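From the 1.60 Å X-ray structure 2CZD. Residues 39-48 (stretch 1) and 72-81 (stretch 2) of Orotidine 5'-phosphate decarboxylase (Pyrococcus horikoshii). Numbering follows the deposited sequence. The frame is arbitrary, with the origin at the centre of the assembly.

Stretch 1 39-48: GVDIIRRLKE
Stretch 2 (72-81) RKVFGAGADY

Stretch 1 is mostly helix and continues as helix beyond E48. G39 precedes it with positive phi (89/153), and V40 (-61/-23) leads in. I42 N bonds to G39 O at 3.0 Å and I43 N to V40 O at 2.9 Å. From R45 N to D41 O (2.9 Å) onward the pattern is i to i-4. Stretch 2 enters as the last turn or so of a helix that begins earlier in the chain. That helix closes in a Schellman motif at G78 (126/-3), with G78 N to F75 O at 3.0 Å and A79 N to V74 O at 3.2 Å. The closest CA atoms across the contact are R44 CA and G78 CA, 5.1 Å apart. The two stretches bury 476 Å² in all.

A77 gives up the most surface, 83 Å². Its phi/psi is -80/-10 and its CB points sideways. A77 CB packs against two side chains of stretch 1: it lies 3.8 Å from V40 CG2 and 4.1 Å from I43 CB. Its carbonyl faces the helix backbone, with A77 O 3.1 Å from R44 CA. R44 N is also 3.1 Å from A77 O, but the angle is poor and no hydrogen bond forms.

I43 follows with 68 Å². It points toward stretch 2 with chi1 m (-69°) and chi2 t (169°). I43 CD1 reaches V74 CG1 at 3.9 Å; V74 is t. I43 CG2 packs on the turn backbone, 3.5 Å from A77 O and 3.5 Å from A79 N. G78 has no side chain here. A CB would sit 3.4 Å from I43 CG2, a tight fit, and at these backbone angles it would also be jammed against A77 O, which by itself calls for glycine.

V40 covers 66 Å², also pointing toward stretch 2, with chi1 p (67°). V40 CG2 is 4.4 Å from V74 CG2. V40 CG1 meets the aliphatic part of K73, 4.0 Å from K73 CE. K73 runs t, p, t, t.

K47 points toward stretch 2 and curls as t, p, p, p. This brings K47 NZ 2.8 Å from G78 O, a hydrogen bond, and 2.8 Å from D80 OD2, a salt bridge. D80 is m (-66°). Water 1 donates to D80 OD1 at 2.8 Å and accepts a weak bond from K47 NZ at 3.4 Å. R44 starts sideways, but its t, p, p chain (chi4 -166°) folds back over the turn. A77 O and G78 N lie over one face of the guanidinium. G76 O lies at its edge, 2.8 Å from R44 NH2, in a weak hydrogen bond (124°).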

# COMPACT_ATOMS: atom_id res chain seq x y z
N GLY B 39 4.34 -6.55 14.38
CA GLY B 39 4.00 -7.80 13.72
C GLY B 39 2.51 -7.80 13.42
O GLY B 39 1.72 -7.13 14.13
N VAL B 40 2.09 -8.52 12.39
CA VAL B 40 0.68 -8.58 12.04
C VAL B 40 -0.15 -9.18 13.20
O VAL B 40 -1.35 -8.92 13.32
CB VAL B 40 0.46 -9.39 10.73
CG1 VAL B 40 0.80 -10.85 10.94
CG2 VAL B 40 -0.98 -9.21 10.24
N ASP B 41 0.49 -9.96 14.07
CA ASP B 41 -0.23 -10.55 15.19
C ASP B 41 -0.77 -9.51 16.19
O ASP B 41 -1.55 -9.86 17.09
CB ASP B 41 0.64 -11.56 15.95
CG ASP B 41 0.73 -12.90 15.24
OD1 ASP B 41 -0.31 -13.38 14.75
OD2 ASP B 41 1.83 -13.48 15.19
N ILE B 42 -0.36 -8.25 16.05
CA ILE B 42 -0.88 -7.21 16.94
C ILE B 42 -2.39 -7.16 16.68
O ILE B 42 -3.19 -6.81 17.55
CB ILE B 42 -0.24 -5.80 16.65
CG1 ILE B 42 -0.72 -4.77 17.67
CG2 ILE B 42 -0.64 -5.29 15.26
CD1 ILE B 42 -0.28 -5.04 19.09
N ILE B 43 -2.79 -7.51 15.46
CA ILE B 43 -4.21 -7.50 15.14
C ILE B 43 -4.95 -8.58 15.93
O ILE B 43 -6.03 -8.33 16.46
CB ILE B 43 -4.44 -7.72 13.63
CG1 ILE B 43 -3.95 -6.49 12.86
CG2 ILE B 43 -5.91 -7.93 13.34
CD1 ILE B 43 -3.89 -6.71 11.35
N ARG B 44 -4.37 -9.77 16.03
CA ARG B 44 -5.03 -10.84 16.77
C ARG B 44 -5.01 -10.53 18.25
O ARG B 44 -5.98 -10.80 18.96
CB ARG B 44 -4.38 -12.20 16.52
CG ARG B 44 -5.03 -13.36 17.31
CD ARG B 44 -6.50 -13.64 16.91
NE ARG B 44 -6.65 -14.19 15.56
CZ ARG B 44 -7.80 -14.25 14.90
NH1 ARG B 44 -8.92 -13.80 15.46
NH2 ARG B 44 -7.84 -14.75 13.67
N ARG B 45 -3.91 -9.95 18.73
CA ARG B 45 -3.81 -9.61 20.14
C ARG B 45 -4.93 -8.62 20.48
O ARG B 45 -5.64 -8.77 21.48
CB ARG B 45 -2.46 -8.98 20.46
CG ARG B 45 -1.26 -9.87 20.23
CD ARG B 45 0.04 -9.08 20.37
NE ARG B 45 0.10 -8.41 21.66
CZ ARG B 45 1.06 -7.58 22.04
NH1 ARG B 45 2.07 -7.31 21.22
NH2 ARG B 45 1.02 -7.04 23.25
N LEU B 46 -5.08 -7.60 19.63
CA LEU B 46 -6.12 -6.60 19.83
C LEU B 46 -7.51 -7.25 19.79
O LEU B 46 -8.36 -6.96 20.63
CB LEU B 46 -6.02 -5.49 18.77
CG LEU B 46 -4.91 -4.43 18.92
CD1 LEU B 46 -4.73 -3.66 17.61
CD2 LEU B 46 -5.24 -3.49 20.08
N LYS B 47 -7.73 -8.14 18.83
CA LYS B 47 -9.03 -8.78 18.73
C LYS B 47 -9.33 -9.61 19.99
O LYS B 47 -10.43 -9.56 20.52
CB LYS B 47 -9.11 -9.69 17.49
CG LYS B 47 -10.43 -10.43 17.32
CD LYS B 47 -11.63 -9.47 17.36
CE LYS B 47 -11.65 -8.48 16.19
NZ LYS B 47 -11.94 -9.17 14.89
N GLU B 48 -8.34 -10.37 20.45
CA GLU B 48 -8.53 -11.21 21.63
C GLU B 48 -8.69 -10.40 22.91
O GLU B 48 -9.51 -10.73 23.78
CB GLU B 48 -7.36 -12.18 21.78
CG GLU B 48 -7.28 -13.24 20.67
CD GLU B 48 -8.39 -14.27 20.78
OE1 GLU B 48 -8.66 -14.76 21.90
OE2 GLU B 48 -8.98 -14.61 19.73
N ARG B 72 -5.57 -12.09 2.76
CA ARG B 72 -5.67 -13.39 3.41
C ARG B 72 -4.95 -13.38 4.75
O ARG B 72 -5.50 -13.85 5.74
CB ARG B 72 -5.08 -14.47 2.49
CG ARG B 72 -5.19 -15.89 3.01
CD ARG B 72 -4.97 -16.86 1.85
NE ARG B 72 -4.26 -18.07 2.26
CZ ARG B 72 -4.78 -19.04 3.00
NH1 ARG B 72 -6.04 -18.96 3.42
NH2 ARG B 72 -4.04 -20.10 3.32
N LYS B 73 -3.73 -12.85 4.78
CA LYS B 73 -2.95 -12.78 6.02
C LYS B 73 -3.57 -11.84 7.07
O LYS B 73 -3.66 -12.17 8.26
CB LYS B 73 -1.54 -12.29 5.70
CG LYS B 73 -0.57 -12.30 6.86
CD LYS B 73 -0.12 -13.73 7.17
CE LYS B 73 0.99 -13.74 8.22
NZ LYS B 73 1.36 -15.16 8.53
N VAL B 74 -4.00 -10.66 6.63
CA VAL B 74 -4.56 -9.66 7.53
C VAL B 74 -5.97 -10.01 8.05
O VAL B 74 -6.23 -9.87 9.24
CB VAL B 74 -4.52 -8.27 6.83
CG1 VAL B 74 -5.16 -7.21 7.68
CG2 VAL B 74 -3.06 -7.90 6.59
N PHE B 75 -6.87 -10.47 7.18
CA PHE B 75 -8.19 -10.90 7.66
C PHE B 75 -7.93 -12.12 8.54
O PHE B 75 -8.60 -12.32 9.56
CB PHE B 75 -9.11 -11.30 6.51
CG PHE B 75 -9.71 -10.13 5.76
CD1 PHE B 75 -10.44 -9.15 6.43
CD2 PHE B 75 -9.60 -10.05 4.38
CE1 PHE B 75 -11.06 -8.10 5.72
CE2 PHE B 75 -10.20 -9.02 3.67
CZ PHE B 75 -10.94 -8.04 4.33
N GLY B 76 -6.95 -12.92 8.14
CA GLY B 76 -6.58 -14.11 8.88
C GLY B 76 -6.14 -13.84 10.31
O GLY B 76 -6.40 -14.62 11.23
N ALA B 77 -5.49 -12.70 10.51
CA ALA B 77 -5.00 -12.29 11.83
C ALA B 77 -6.10 -11.68 12.68
O ALA B 77 -5.90 -11.44 13.87
CB ALA B 77 -3.84 -11.30 11.67
N GLY B 78 -7.26 -11.41 12.08
CA GLY B 78 -8.35 -10.86 12.86
C GLY B 78 -8.99 -9.58 12.37
O GLY B 78 -9.95 -9.10 12.98
N ALA B 79 -8.48 -9.00 11.28
CA ALA B 79 -9.10 -7.78 10.76
C ALA B 79 -10.51 -8.07 10.29
O ALA B 79 -10.78 -9.14 9.74
CB ALA B 79 -8.29 -7.19 9.58
N ASP B 80 -11.40 -7.11 10.51
CA ASP B 80 -12.77 -7.22 10.07
C ASP B 80 -12.99 -6.46 8.76
O ASP B 80 -13.89 -6.79 8.00
CB ASP B 80 -13.72 -6.69 11.14
CG ASP B 80 -13.70 -7.54 12.37
OD1 ASP B 80 -14.26 -8.66 12.34
OD2 ASP B 80 -13.10 -7.09 13.36
N TYR B 81 -12.16 -5.44 8.52
CA TYR B 81 -12.28 -4.64 7.29
C TYR B 81 -10.90 -4.25 6.81
O TYR B 81 -10.00 -4.03 7.62
CB TYR B 81 -13.05 -3.32 7.50
CG TYR B 81 -14.36 -3.45 8.21
CD1 TYR B 81 -14.40 -3.46 9.61
CD2 TYR B 81 -15.55 -3.59 7.51
CE1 TYR B 81 -15.62 -3.62 10.28
CE2 TYR B 81 -16.78 -3.76 8.18
CZ TYR B 81 -16.79 -3.78 9.56
OH TYR B 81 -17.98 -4.00 10.22
O HOH W 1 -15.32 -9.37 14.80